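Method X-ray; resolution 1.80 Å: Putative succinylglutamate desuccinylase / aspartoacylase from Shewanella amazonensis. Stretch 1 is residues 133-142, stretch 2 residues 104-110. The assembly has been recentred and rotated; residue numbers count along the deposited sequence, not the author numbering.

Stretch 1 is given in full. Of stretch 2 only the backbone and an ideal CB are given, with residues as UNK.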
# COMPACT_ATOMS: atom_id res chain seq x y z
N THR C 133 -12.53 -37.87 8.42
CA THR C 133 -11.19 -37.83 7.89
C THR C 133 -10.84 -36.42 7.42
O THR C 133 -9.74 -35.93 7.68
CB THR C 133 -11.02 -38.82 6.72
OG1 THR C 133 -11.07 -40.16 7.23
CG2 THR C 133 -9.67 -38.60 5.95
N LEU C 134 -11.76 -35.78 6.71
CA LEU C 134 -11.52 -34.41 6.23
C LEU C 134 -11.31 -33.42 7.39
O LEU C 134 -10.42 -32.59 7.32
CB LEU C 134 -12.67 -33.93 5.34
CG LEU C 134 -13.00 -34.77 4.10
CD1 LEU C 134 -14.11 -34.01 3.31
CD2 LEU C 134 -11.79 -35.06 3.21
N VAL C 135 -12.15 -33.53 8.42
CA VAL C 135 -12.10 -32.68 9.61
C VAL C 135 -10.78 -32.94 10.35
O VAL C 135 -10.06 -32.00 10.78
CB VAL C 135 -13.33 -32.89 10.51
CG1 VAL C 135 -13.16 -32.21 11.88
CG2 VAL C 135 -14.59 -32.37 9.83
N GLU C 136 -10.39 -34.19 10.43
CA GLU C 136 -9.14 -34.52 11.12
C GLU C 136 -7.91 -34.02 10.36
O GLU C 136 -6.91 -33.65 10.98
CB GLU C 136 -9.02 -36.04 11.37
CG GLU C 136 -7.67 -36.44 12.04
CD GLU C 136 -7.34 -35.67 13.35
OE1 GLU C 136 -8.28 -35.22 14.06
OE2 GLU C 136 -6.14 -35.53 13.67
N GLU C 137 -7.98 -34.05 9.03
CA GLU C 137 -6.88 -33.61 8.19
C GLU C 137 -6.60 -32.10 8.34
O GLU C 137 -5.44 -31.65 8.25
CB GLU C 137 -7.14 -33.99 6.72
CG GLU C 137 -6.89 -35.46 6.42
CD GLU C 137 -5.43 -35.87 6.59
OE1 GLU C 137 -4.59 -35.53 5.76
OE2 GLU C 137 -5.13 -36.54 7.58
N CYS C 138 -7.67 -31.33 8.57
CA CYS C 138 -7.56 -29.89 8.81
C CYS C 138 -6.84 -29.66 10.16
O CYS C 138 -5.98 -28.80 10.27
CB CYS C 138 -8.94 -29.22 8.86
SG CYS C 138 -9.76 -29.12 7.23
N ALA C 139 -7.26 -30.40 11.19
CA ALA C 139 -6.65 -30.32 12.51
C ALA C 139 -5.18 -30.68 12.42
O ALA C 139 -4.34 -30.02 13.01
CB ALA C 139 -7.38 -31.25 13.50
N ARG C 140 -4.85 -31.73 11.69
CA ARG C 140 -3.48 -32.16 11.55
C ARG C 140 -2.63 -31.07 10.89
O ARG C 140 -1.48 -30.82 11.26
CB ARG C 140 -3.44 -33.47 10.73
CG ARG C 140 -2.03 -33.98 10.44
CD ARG C 140 -2.02 -35.40 9.84
NE ARG C 140 -2.30 -35.42 8.40
CZ ARG C 140 -1.42 -35.09 7.46
NH1 ARG C 140 -0.20 -34.66 7.78
NH2 ARG C 140 -1.77 -35.16 6.18
N ARG C 141 -3.21 -30.42 9.89
CA ARG C 141 -2.53 -29.35 9.18
C ARG C 141 -2.12 -28.18 10.08
O ARG C 141 -1.04 -27.61 9.94
CB ARG C 141 -3.46 -28.80 8.09
CG ARG C 141 -2.77 -27.90 7.12
CD ARG C 141 -1.86 -28.71 6.22
NE ARG C 141 -1.40 -27.86 5.16
CZ ARG C 141 -0.73 -28.23 4.10
NH1 ARG C 141 -0.35 -29.49 3.93
NH2 ARG C 141 -0.39 -27.30 3.23
N LEU C 142 -3.02 -27.77 10.96
CA LEU C 142 -2.77 -26.68 11.88
C LEU C 142 -1.84 -27.04 13.03
O LEU C 142 -1.36 -26.14 13.72
CB LEU C 142 -4.07 -26.13 12.46
CG LEU C 142 -5.04 -25.51 11.44
CD1 LEU C 142 -6.23 -24.87 12.12
CD2 LEU C 142 -4.32 -24.46 10.58
N UNK C 104 -6.89 -22.41 0.77
CA UNK C 104 -7.58 -23.60 1.32
C UNK C 104 -6.73 -24.86 1.14
O UNK C 104 -5.78 -24.89 0.36
CB UNK C 104 -8.94 -23.79 0.64
N UNK C 105 -7.11 -25.91 1.85
CA UNK C 105 -6.35 -27.14 1.93
C UNK C 105 -6.85 -28.19 0.97
O UNK C 105 -8.02 -28.54 1.01
CB UNK C 105 -6.39 -27.69 3.36
N UNK C 106 -5.97 -28.62 0.06
CA UNK C 106 -6.23 -29.72 -0.89
C UNK C 106 -5.83 -30.95 -0.13
O UNK C 106 -4.66 -31.10 0.25
CB UNK C 106 -5.47 -29.58 -2.21
N UNK C 107 -6.78 -31.83 0.13
CA UNK C 107 -6.46 -33.05 0.84
C UNK C 107 -5.61 -33.96 -0.06
O UNK C 107 -6.00 -34.35 -1.14
CB UNK C 107 -7.74 -33.76 1.29
N UNK C 108 -4.42 -34.27 0.41
CA UNK C 108 -3.51 -35.10 -0.35
C UNK C 108 -3.68 -36.61 -0.25
O UNK C 108 -3.15 -37.33 -1.09
CB UNK C 108 -2.08 -34.75 0.08
N UNK C 109 -4.40 -37.10 0.76
CA UNK C 109 -4.53 -38.54 0.92
C UNK C 109 -5.14 -39.26 -0.31
O UNK C 109 -5.91 -38.69 -1.12
CB UNK C 109 -5.39 -38.82 2.15
N UNK C 110 -4.75 -40.52 -0.49
CA UNK C 110 -5.18 -41.27 -1.67
C UNK C 110 -6.60 -41.76 -1.44
O UNK C 110 -6.85 -42.57 -0.55
CB UNK C 110 -4.24 -42.44 -1.96

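Stretch 1 is helical throughout the part that matters here, and Thr133, Glu137 and Arg141 send their CA-to-CB bonds toward stretch 2, an irregular segment with no strand or helix of its own. At position 104 the ideal CB has nothing of the helix within 5.5 Å, so stretch 1 sets no preference; the residue is Tyr104.

Position 105 differs. Its CA-to-CB bond points toward the helix, with the ideal CB 5.2 Å from Arg141 CG and 5.3 Å from Cys138 SG. That gap leaves room for a few more carbons, and the surroundings are a thiol and the aliphatic part of an arginine, so a medium-sized apolar chain such as leucine, isoleucine or methionine would suit. Leu105 is found (chi1 t, chi2 p). Its CD1 lies over one face of the Arg141 guanidinium, 3.6 Å from Arg141 NE, while its CD2 reaches the helix backbone, 4.0 Å from Cys138 CA.

Position 106 is out of reach, its CB free of helix neighbours, and many residues would serve; Asp106 occupies it.

Position 107 again faces the helix, its ideal CB 4.7 Å from Leu134 CD2 and 5.5 Å from Glu137 CB. A flat or apolar side chain could pack on the leucine methyl, and a polar edge could exploit the nearby Glu137 carboxylate, so aromatic, histidine or aliphatic choices are all plausible. His107 combines both features. Leu134 CD2 sits over one ring face, 4.0 Å from the His107 ring centroid and 23° off the normal, whereas Cys138 SG approaches the edge, 4.1 Å from His107 CE1. No direct hydrogen bond joins the stretches, but a water lies 3.0 Å from His107 ND1 and donates to Glu137 OE1, also at 3.0 Å. The same carboxylate is held by Arg140, whose NH2 forms a salt bridge to Glu137 OE1 at 2.9 Å.

At 108, phi/psi of -84/-16 does not demand glycine, and the sideways ideal CB has room. Small or polar residues would fit; Gly108 leaves that space unused.

Position 109 points toward the helix, its ideal CB 4.9 Å from Glu137 OE1. The carboxylate could attract a basic chain, but Thr133 CG2 and Leu134 CD2 equally offer methyls to a large apolar one. Phe109 (chi1 p) takes the second option: Thr133 CG2 lies over a ring face, 4.0 Å from the Phe109 centroid, and Leu134 CD2 meets the edge, 3.9 Å from Phe109 CE1.

Position 110 is out of reach, leaving its choice unconstrained by stretch 1. Asn110 is an N-cap, its side chain capping a backbone N just past the stretch.

Stretch 2 (104-110) YLDHGFN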
# COMPACT_ATOMS: atom_id res chain seq x y z
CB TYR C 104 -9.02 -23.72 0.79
CG TYR C 104 -9.94 -22.60 1.28
CD1 TYR C 104 -10.66 -22.72 2.46
CD2 TYR C 104 -10.06 -21.40 0.60
CE1 TYR C 104 -11.45 -21.75 2.94
CE2 TYR C 104 -10.87 -20.39 1.07
CZ TYR C 104 -11.56 -20.55 2.26
OH TYR C 104 -12.40 -19.53 2.67
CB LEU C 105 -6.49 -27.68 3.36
CG LEU C 105 -5.78 -29.00 3.71
CD1 LEU C 105 -4.31 -28.98 3.29
CD2 LEU C 105 -5.99 -29.33 5.20
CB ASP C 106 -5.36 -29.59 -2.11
CG ASP C 106 -5.76 -30.52 -3.30
OD1 ASP C 106 -6.83 -31.15 -3.31
OD2 ASP C 106 -4.98 -30.57 -4.27
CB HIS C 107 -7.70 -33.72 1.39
CG HIS C 107 -8.41 -32.87 2.41
ND1 HIS C 107 -7.94 -32.68 3.69
CD2 HIS C 107 -9.58 -32.18 2.33
CE1 HIS C 107 -8.78 -31.91 4.36
NE2 HIS C 107 -9.78 -31.59 3.56
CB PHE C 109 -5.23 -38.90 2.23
CG PHE C 109 -6.67 -38.56 2.28
CD1 PHE C 109 -7.11 -37.29 2.66
CD2 PHE C 109 -7.62 -39.52 1.98
CE1 PHE C 109 -8.46 -37.02 2.70
CE2 PHE C 109 -8.95 -39.25 2.03
CZ PHE C 109 -9.38 -38.02 2.38
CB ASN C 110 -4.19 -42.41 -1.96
CG ASN C 110 -4.57 -43.21 -3.20
OD1 ASN C 110 -5.73 -43.53 -3.42
ND2 ASN C 110 -3.58 -43.54 -4.02
O HOH W 1 -4.97 -33.11 4.05
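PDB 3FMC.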